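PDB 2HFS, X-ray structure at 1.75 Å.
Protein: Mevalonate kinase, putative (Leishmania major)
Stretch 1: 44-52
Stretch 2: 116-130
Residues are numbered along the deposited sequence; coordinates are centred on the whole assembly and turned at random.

Stretch 1, residues 44-52: YTECRLEIN
Stretch 2 116-130: ASDVVAFSRALSELY

Residues 44-52 form an extended strand, with phi/psi mostly near -120/140, and residues 116-130 belong to a helix near -60/-45. Both elements begin earlier in the chain. Strand and helix run in broadly the same direction, their axes crossing at -35° and approaching to 7.0 Å. The helix is held by i to i+4 bonds, such as Ala125 N to Ala121 O at 2.9 Å. Two CA pairs set the register: Thr45 CA lies 5.8 Å from Ser117 CA, and Cys47 CA lies 5.2 Å from Ala121 CA, so two strand residues advance with one helical turn.

Strand alternation selects the contact. Thr45, Cys47 and Leu49 point toward the helix, whereas Glu46, Arg48 and Glu50 point away. The helix answers with Ser117, Ala121, Ala125 and Leu129, spaced four apart and all directed toward the strand. Small residues allow the close approach: Ala121 CB sits 3.4 Å from Thr45 O, and Ala125 CB sits 3.7 Å from Cys47 O.

No hydrogen bond crosses the interface; apolar packing joins the two elements. At the N-terminal end, Thr45 (chi1 m) brings OG1 to 3.9 Å from Ser117 CB. Cys47 (chi1 t) places SG 3.8 Å from Ala125 CB and 4.0 Å from Phe122 CD1, an oblique sulfur-aromatic approach. Phe122 (chi1 t, chi2 35°) starts away from the strand, but its ring swings back.

Leu49 (m, t) is the most extensively covered residue. Leu49 CD1 lies 3.6 Å from both Ala125 CB and Leu126 CD2, while Leu49 CD2 meets the Phe122 ring at its edge, 4.1 Å from Phe122 CE1. Leu126 (m, t) leaves its backbone sideways. Farther along, Leu129 (t, p) sets CD1 3.9 Å from Leu49 O, and Ile51 (p, t) closes the contact loosely, CG2 to Leu129 CD2 at 4.4 Å.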

# COMPACT_ATOMS: atom_id res chain seq x y z
N TYR A 44 10.38 -1.82 1.61
CA TYR A 44 9.78 -2.85 2.45
C TYR A 44 10.00 -2.55 3.91
O TYR A 44 10.84 -1.71 4.28
CB TYR A 44 10.40 -4.21 2.12
CG TYR A 44 11.89 -4.25 2.32
CD1 TYR A 44 12.44 -4.65 3.54
CD2 TYR A 44 12.76 -3.85 1.30
CE1 TYR A 44 13.80 -4.67 3.75
CE2 TYR A 44 14.14 -3.86 1.49
CZ TYR A 44 14.65 -4.26 2.72
OH TYR A 44 16.00 -4.29 2.92
N THR A 45 9.23 -3.24 4.74
CA THR A 45 9.43 -3.23 6.17
C THR A 45 9.97 -4.64 6.50
O THR A 45 9.44 -5.66 6.00
CB THR A 45 8.08 -2.97 6.87
OG1 THR A 45 7.71 -1.58 6.70
CG2 THR A 45 8.20 -3.11 8.37
N GLU A 46 11.03 -4.68 7.30
CA GLU A 46 11.61 -5.97 7.74
C GLU A 46 11.36 -6.23 9.23
O GLU A 46 11.41 -5.28 10.04
CB GLU A 46 13.10 -6.03 7.40
CG GLU A 46 13.80 -7.26 7.99
CD GLU A 46 15.26 -7.39 7.60
OE1 GLU A 46 15.91 -6.35 7.34
OE2 GLU A 46 15.75 -8.54 7.57
N CYS A 47 11.06 -7.48 9.58
CA CYS A 47 10.90 -7.91 10.97
C CYS A 47 11.95 -8.97 11.31
O CYS A 47 12.16 -9.94 10.55
CB CYS A 47 9.47 -8.43 11.24
SG CYS A 47 9.29 -9.21 12.86
N ARG A 48 12.64 -8.77 12.43
CA ARG A 48 13.58 -9.73 12.98
C ARG A 48 13.06 -10.11 14.36
O ARG A 48 12.57 -9.24 15.11
CB ARG A 48 14.97 -9.11 13.16
CG ARG A 48 15.75 -8.79 11.89
CD ARG A 48 17.12 -8.12 12.14
NE ARG A 48 18.10 -9.07 12.68
CZ ARG A 48 19.43 -8.96 12.60
NH1 ARG A 48 19.99 -7.92 11.98
NH2 ARG A 48 20.20 -9.90 13.12
N LEU A 49 13.17 -11.39 14.68
CA LEU A 49 12.71 -11.94 15.93
C LEU A 49 13.80 -12.76 16.63
O LEU A 49 14.63 -13.37 15.97
CB LEU A 49 11.52 -12.87 15.68
CG LEU A 49 10.24 -12.24 15.14
CD1 LEU A 49 9.24 -13.37 14.94
CD2 LEU A 49 9.68 -11.20 16.12
N GLU A 50 13.78 -12.74 17.95
CA GLU A 50 14.55 -13.69 18.74
C GLU A 50 13.87 -13.98 20.07
O GLU A 50 13.08 -13.16 20.56
CB GLU A 50 15.95 -13.17 18.97
CG GLU A 50 16.00 -11.81 19.63
CD GLU A 50 17.43 -11.36 19.78
OE1 GLU A 50 18.02 -10.94 18.77
OE2 GLU A 50 17.95 -11.48 20.89
N ILE A 51 14.17 -15.14 20.63
CA ILE A 51 13.58 -15.57 21.89
C ILE A 51 14.00 -14.66 23.02
O ILE A 51 15.08 -14.05 22.97
CB ILE A 51 13.89 -17.08 22.14
CG1 ILE A 51 15.39 -17.35 22.23
CG2 ILE A 51 13.27 -17.93 21.04
CD1 ILE A 51 15.74 -18.84 22.52
N ASN A 52 13.12 -14.50 24.01
CA ASN A 52 13.39 -13.66 25.17
C ASN A 52 13.14 -14.53 26.39
O ASN A 52 12.06 -14.50 26.96
CB ASN A 52 12.48 -12.42 25.14
CG ASN A 52 13.11 -11.19 25.81
OD1 ASN A 52 14.31 -11.14 26.08
ND2 ASN A 52 12.29 -10.18 26.07
N ALA A 116 -0.10 -3.25 6.77
CA ALA A 116 0.02 -4.56 6.13
C ALA A 116 1.47 -5.04 6.01
O ALA A 116 1.74 -6.20 6.27
CB ALA A 116 -0.67 -4.58 4.76
N SER A 117 2.38 -4.15 5.61
CA SER A 117 3.82 -4.49 5.49
C SER A 117 4.35 -4.99 6.82
O SER A 117 5.15 -5.95 6.85
CB SER A 117 4.68 -3.32 5.00
OG SER A 117 4.00 -2.54 4.02
N ASP A 118 3.89 -4.34 7.89
CA ASP A 118 4.18 -4.73 9.28
C ASP A 118 3.73 -6.16 9.55
O ASP A 118 4.57 -7.03 9.86
CB ASP A 118 3.53 -3.71 10.22
CG ASP A 118 3.79 -3.98 11.71
OD1 ASP A 118 4.47 -4.96 12.08
OD2 ASP A 118 3.33 -3.22 12.58
N VAL A 119 2.43 -6.43 9.42
CA VAL A 119 1.92 -7.78 9.74
C VAL A 119 2.44 -8.83 8.76
O VAL A 119 2.60 -9.98 9.16
CB VAL A 119 0.37 -7.89 9.93
CG1 VAL A 119 -0.05 -7.20 11.23
CG2 VAL A 119 -0.42 -7.32 8.73
N VAL A 120 2.74 -8.45 7.52
CA VAL A 120 3.31 -9.42 6.59
C VAL A 120 4.71 -9.83 7.07
O VAL A 120 4.99 -11.02 7.24
CB VAL A 120 3.33 -8.93 5.13
CG1 VAL A 120 4.22 -9.80 4.26
CG2 VAL A 120 1.89 -8.90 4.57
N ALA A 121 5.57 -8.84 7.32
CA ALA A 121 6.94 -9.11 7.76
C ALA A 121 6.94 -9.97 9.03
O ALA A 121 7.70 -10.95 9.13
CB ALA A 121 7.68 -7.80 7.99
N PHE A 122 6.07 -9.62 9.97
CA PHE A 122 5.90 -10.35 11.23
C PHE A 122 5.51 -11.82 11.01
O PHE A 122 6.12 -12.71 11.60
CB PHE A 122 4.84 -9.61 12.09
CG PHE A 122 4.69 -10.14 13.49
CD1 PHE A 122 5.78 -10.64 14.20
CD2 PHE A 122 3.44 -10.14 14.10
CE1 PHE A 122 5.62 -11.13 15.53
CE2 PHE A 122 3.26 -10.62 15.41
CZ PHE A 122 4.35 -11.10 16.13
N SER A 123 4.48 -12.06 10.18
CA SER A 123 4.04 -13.41 9.84
C SER A 123 5.16 -14.24 9.26
O SER A 123 5.32 -15.41 9.61
CB SER A 123 2.87 -13.34 8.87
OG SER A 123 1.74 -12.74 9.52
N ARG A 124 5.93 -13.65 8.35
CA ARG A 124 7.09 -14.30 7.76
C ARG A 124 8.15 -14.65 8.80
O ARG A 124 8.66 -15.77 8.81
CB ARG A 124 7.68 -13.45 6.63
CG ARG A 124 6.81 -13.41 5.35
CD ARG A 124 7.56 -12.92 4.10
NE ARG A 124 6.70 -12.83 2.91
CZ ARG A 124 6.28 -13.87 2.20
NH1 ARG A 124 6.60 -15.12 2.55
NH2 ARG A 124 5.51 -13.66 1.15
N ALA A 125 8.49 -13.70 9.67
CA ALA A 125 9.49 -13.94 10.73
C ALA A 125 9.05 -15.02 11.71
O ALA A 125 9.87 -15.83 12.14
CB ALA A 125 9.82 -12.66 11.47
N LEU A 126 7.77 -15.01 12.08
CA LEU A 126 7.20 -16.06 12.93
C LEU A 126 7.32 -17.41 12.22
O LEU A 126 7.71 -18.42 12.85
CB LEU A 126 5.74 -15.75 13.30
CG LEU A 126 5.51 -14.57 14.25
CD1 LEU A 126 4.01 -14.19 14.29
CD2 LEU A 126 6.02 -14.89 15.66
N SER A 127 6.98 -17.43 10.93
CA SER A 127 7.11 -18.66 10.17
C SER A 127 8.54 -19.16 10.27
O SER A 127 8.77 -20.36 10.50
CB SER A 127 6.73 -18.45 8.70
OG SER A 127 6.84 -19.68 7.98
N GLU A 128 9.51 -18.26 10.12
CA GLU A 128 10.90 -18.68 10.27
C GLU A 128 11.16 -19.26 11.65
O GLU A 128 11.63 -20.39 11.77
CB GLU A 128 11.90 -17.56 9.99
CG GLU A 128 13.33 -18.08 10.11
CD GLU A 128 14.42 -17.11 9.71
OE1 GLU A 128 14.12 -16.06 9.12
OE2 GLU A 128 15.60 -17.42 10.00
N LEU A 129 10.85 -18.49 12.69
CA LEU A 129 11.31 -18.81 14.03
C LEU A 129 10.64 -20.07 14.55
O LEU A 129 11.28 -20.88 15.23
CB LEU A 129 11.06 -17.64 14.97
CG LEU A 129 11.89 -17.69 16.26
CD1 LEU A 129 13.22 -17.01 15.99
CD2 LEU A 129 11.16 -16.94 17.34
N TYR A 130 9.36 -20.23 14.21
CA TYR A 130 8.59 -21.41 14.60
C TYR A 130 8.62 -22.52 13.54
O TYR A 130 8.00 -23.58 13.70
CB TYR A 130 7.16 -20.98 14.98
CG TYR A 130 7.16 -20.14 16.26
CD1 TYR A 130 6.91 -20.73 17.49
CD2 TYR A 130 7.47 -18.77 16.22
CE1 TYR A 130 6.95 -19.96 18.67
CE2 TYR A 130 7.53 -18.01 17.39
CZ TYR A 130 7.28 -18.61 18.60
OH TYR A 130 7.31 -17.84 19.74